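Long-range contact in PHOX (Pseudomonas fluorescens, PDB 4A9V), which hydrolyses phosphate monoesters as an alkaline phosphatase, using a cofactor of iron and calcium ions held in a beta-propeller: residues R284-M289 against K300-D305. Residues are numbered along the deposited sequence; the frame is centred on the assembly and turned at random.
Sequences RAVVYM and KFVSRD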
ATOM      1  N   ARG A 284      15.809  -0.262  18.360  1.00  8.79           N
ATOM      2  CA  ARG A 284      14.415   0.159  18.361  1.00  8.36           C
ATOM      3  C   ARG A 284      13.796   0.006  16.986  1.00  7.82           C
ATOM      4  O   ARG A 284      14.487   0.055  15.977  1.00  8.72           O
ATOM      5  CB  ARG A 284      14.319   1.602  18.848  1.00  8.93           C
ATOM      6  CG  ARG A 284      14.814   1.747  20.278  1.00 10.85           C
ATOM      7  CD  ARG A 284      14.823   3.180  20.772  1.00 12.68           C
ATOM      8  NE  ARG A 284      15.730   4.039  20.028  1.00 12.99           N
ATOM      9  CZ  ARG A 284      15.391   5.266  19.641  1.00 16.81           C
ATOM     10  NH1 ARG A 284      14.160   5.708  19.871  1.00 17.21           N
ATOM     11  NH2 ARG A 284      16.252   6.036  19.003  1.00 19.98           N
ATOM     12  N   ALA A 285      12.482  -0.182  16.950  1.00  7.26           N
ATOM     13  CA  ALA A 285      11.776  -0.327  15.684  1.00  7.20           C
ATOM     14  C   ALA A 285      11.614   1.016  14.990  1.00  7.39           C
ATOM     15  O   ALA A 285      11.343   2.031  15.630  1.00  8.23           O
ATOM     16  CB  ALA A 285      10.416  -0.969  15.910  1.00  7.82           C
ATOM     17  N   VAL A 286      11.736   0.982  13.670  1.00  6.85           N
ATOM     18  CA  VAL A 286      11.510   2.139  12.817  1.00  6.72           C
ATOM     19  C   VAL A 286      10.500   1.738  11.747  1.00  5.98           C
ATOM     20  O   VAL A 286      10.582   0.650  11.177  1.00  7.36           O
ATOM     21  CB  VAL A 286      12.835   2.594  12.161  1.00  7.23           C
ATOM     22  CG1 VAL A 286      12.612   3.765  11.218  1.00  8.10           C
ATOM     23  CG2 VAL A 286      13.861   2.939  13.233  1.00  7.73           C
ATOM     24  N   VAL A 287       9.530   2.614  11.518  1.00  6.46           N
ATOM     25  CA  VAL A 287       8.518   2.383  10.490  1.00  6.57           C
ATOM     26  C   VAL A 287       8.419   3.615   9.593  1.00  6.54           C
ATOM     27  O   VAL A 287       7.999   4.678  10.044  1.00  6.85           O
ATOM     28  CB  VAL A 287       7.133   2.085  11.100  1.00  6.99           C
ATOM     29  CG1 VAL A 287       6.167   1.669  10.003  1.00  7.47           C
ATOM     30  CG2 VAL A 287       7.224   1.032  12.199  1.00  7.80           C
ATOM     31  N   TYR A 288       8.875   3.498   8.348  1.00  6.28           N
ATOM     32  CA  TYR A 288       8.735   4.585   7.369  1.00  6.24           C
ATOM     33  C   TYR A 288       7.388   4.468   6.655  1.00  5.93           C
ATOM     34  O   TYR A 288       6.963   3.365   6.303  1.00  6.81           O
ATOM     35  CB  TYR A 288       9.866   4.532   6.330  1.00  6.57           C
ATOM     36  CG  TYR A 288      11.249   4.763   6.891  1.00  6.52           C
ATOM     37  CD1 TYR A 288      11.696   6.042   7.168  1.00  7.05           C
ATOM     38  CD2 TYR A 288      12.141   3.712   7.045  1.00  7.17           C
ATOM     39  CE1 TYR A 288      12.983   6.265   7.626  1.00  7.77           C
ATOM     40  CE2 TYR A 288      13.429   3.921   7.507  1.00  7.36           C
ATOM     41  CZ  TYR A 288      13.856   5.208   7.774  1.00  7.81           C
ATOM     42  OH  TYR A 288      15.136   5.446   8.227  1.00  9.09           O
ATOM     43  N   MET A 289       6.714   5.597   6.445  1.00  5.98           N
ATOM     44  CA  MET A 289       5.328   5.606   5.987  1.00  6.10           C
ATOM     45  C   MET A 289       5.069   6.764   5.029  1.00  6.63           C
ATOM     46  O   MET A 289       5.280   7.921   5.385  1.00  7.81           O
ATOM     47  CB  MET A 289       4.388   5.757   7.182  1.00  6.42           C
ATOM     48  CG  MET A 289       4.401   4.572   8.125  1.00  7.25           C
ATOM     49  SD  MET A 289       3.399   4.839   9.600  1.00  7.74           S
ATOM     50  CE  MET A 289       4.421   6.022  10.479  1.00  8.62           C
ATOM     51  N   LYS A 300       7.944   8.948   9.604  1.00  6.49           N
ATOM     52  CA  LYS A 300       8.829   7.949  10.202  1.00  6.98           C
ATOM     53  C   LYS A 300       8.470   7.825  11.679  1.00  6.84           C
ATOM     54  O   LYS A 300       8.506   8.808  12.409  1.00  8.04           O
ATOM     55  CB  LYS A 300      10.283   8.397  10.053  1.00  7.40           C
ATOM     56  CG  LYS A 300      11.319   7.527  10.733  1.00  7.53           C
ATOM     57  CD  LYS A 300      12.639   8.288  10.778  1.00  8.73           C
ATOM     58  CE  LYS A 300      13.786   7.480  11.356  1.00  9.40           C
ATOM     59  NZ  LYS A 300      15.008   8.325  11.467  1.00  9.13           N
ATOM     60  N   PHE A 301       8.173   6.611  12.118  1.00  6.36           N
ATOM     61  CA  PHE A 301       7.941   6.341  13.530  1.00  6.55           C
ATOM     62  C   PHE A 301       9.134   5.583  14.088  1.00  6.61           C
ATOM     63  O   PHE A 301       9.640   4.657  13.456  1.00  7.19           O
ATOM     64  CB  PHE A 301       6.677   5.498  13.704  1.00  7.13           C
ATOM     65  CG  PHE A 301       6.416   5.090  15.129  1.00  7.05           C
ATOM     66  CD1 PHE A 301       5.834   5.971  16.026  1.00  8.30           C
ATOM     67  CD2 PHE A 301       6.777   3.830  15.575  1.00  8.11           C
ATOM     68  CE1 PHE A 301       5.639   5.605  17.346  1.00  9.56           C
ATOM     69  CE2 PHE A 301       6.535   3.446  16.879  1.00 10.58           C
ATOM     70  CZ  PHE A 301       5.963   4.335  17.768  1.00  9.96           C
ATOM     71  N   VAL A 302       9.575   5.977  15.276  1.00  7.27           N
ATOM     72  CA  VAL A 302      10.638   5.258  15.978  1.00  7.32           C
ATOM     73  C   VAL A 302      10.145   4.869  17.367  1.00  7.27           C
ATOM     74  O   VAL A 302       9.688   5.721  18.123  1.00  8.10           O
ATOM     75  CB  VAL A 302      11.912   6.112  16.118  1.00  8.29           C
ATOM     76  CG1 VAL A 302      13.007   5.307  16.797  1.00 10.16           C
ATOM     77  CG2 VAL A 302      12.362   6.629  14.755  1.00  9.07           C
ATOM     78  N   SER A 303      10.175   3.579  17.684  1.00  7.23           N
ATOM     79  CA  SER A 303       9.624   3.116  18.949  1.00  7.21           C
ATOM     80  C   SER A 303      10.441   3.612  20.134  1.00  7.50           C
ATOM     81  O   SER A 303      11.643   3.857  20.036  1.00  8.91           O
ATOM     82  CB  SER A 303       9.502   1.589  18.979  1.00  7.76           C
ATOM     83  OG  SER A 303      10.757   0.944  18.990  1.00  7.55           O
ATOM     84  N   ARG A 304       9.784   3.666  21.283  1.00  7.97           N
ATOM     85  CA  ARG A 304      10.450   3.926  22.553  1.00  8.32           C
ATOM     86  C   ARG A 304      11.332   2.754  22.952  1.00  8.17           C
ATOM     87  O   ARG A 304      12.471   2.942  23.371  1.00  9.32           O
ATOM     88  CB  ARG A 304       9.398   4.167  23.636  1.00  8.64           C
ATOM     89  CG  ARG A 304       9.961   4.450  25.023  1.00 10.88           C
ATOM     90  CD  ARG A 304       8.876   4.387  26.089  1.00 11.91           C
ATOM     91  NE  ARG A 304       8.338   3.035  26.206  1.00 10.91           N
ATOM     92  CZ  ARG A 304       7.232   2.716  26.868  1.00 12.41           C
ATOM     93  NH1 ARG A 304       6.474   3.661  27.409  1.00 14.09           N
ATOM     94  NH2 ARG A 304       6.842   1.450  26.908  1.00 12.49           N
ATOM     95  N   ASP A 305      10.784   1.544  22.849  1.00  7.60           N
ATOM     96  CA  ASP A 305      11.428   0.352  23.372  1.00  8.15           C
ATOM     97  C   ASP A 305      12.252  -0.345  22.295  1.00  7.91           C
ATOM     98  O   ASP A 305      11.939  -0.304  21.102  1.00  8.43           O
ATOM     99  CB  ASP A 305      10.367  -0.609  23.906  1.00  8.95           C
ATOM    100  CG  ASP A 305       9.462   0.039  24.932  1.00 10.12           C
ATOM    101  OD1 ASP A 305       9.967   0.803  25.781  1.00 11.14           O
ATOM    102  OD2 ASP A 305       8.242  -0.237  24.902  1.00 11.30           O
TER
HETATM  103  O   HOH W   1      16.230   8.019   8.799  1.00 10.43           O
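Two strands of a beta hairpin, 284-290 and 296-303, pair antiparallel in a buried part of the PhoX propeller. Val-287 and Phe-301 form the hydrogen-bonded pair, each backbone N giving to the other's O; the bond from Phe-301 N to Val-287 O is 2.8 Å and nearly straight at 171°. Ser-303 N carries the ladder on to Ala-285 O, but the return bond goes to a side chain. Ser-303 OG, set between its own N and C (chi1 68°), accepts from Ala-285 N at 2.9 Å and donates to Asp-305 O at 2.7 Å, linking Ser-303 to the corner at 304-305. Arg-284 kinks at its third torsion (-63°), brings NH1 to Ser-303 O at 3.1 Å and lays one guanidinium face over Val-302 CG1, while its NE is bridged to Asp-282. On the face of Val-286 and Val-302, the extended Lys-300 runs alongside the Tyr-288 ring, its CG 3.7 Å from Tyr-288 CE1. One water joins Tyr-288 OH to Lys-300 NZ; the former also bonds His-439 ND1, the latter His-439 O. On the opposite face, with Val-287, Met-289 turns at its last torsion and sets CE 4.0 Å from Phe-301 CB; its side chain lies about 7 Å from that of the metal ligand Glu-273. Strands 276-279, 284-290, 296-303 and 322-329 form the four-stranded up-and-down meander expected of a beta-propeller blade, this hairpin its middle pair.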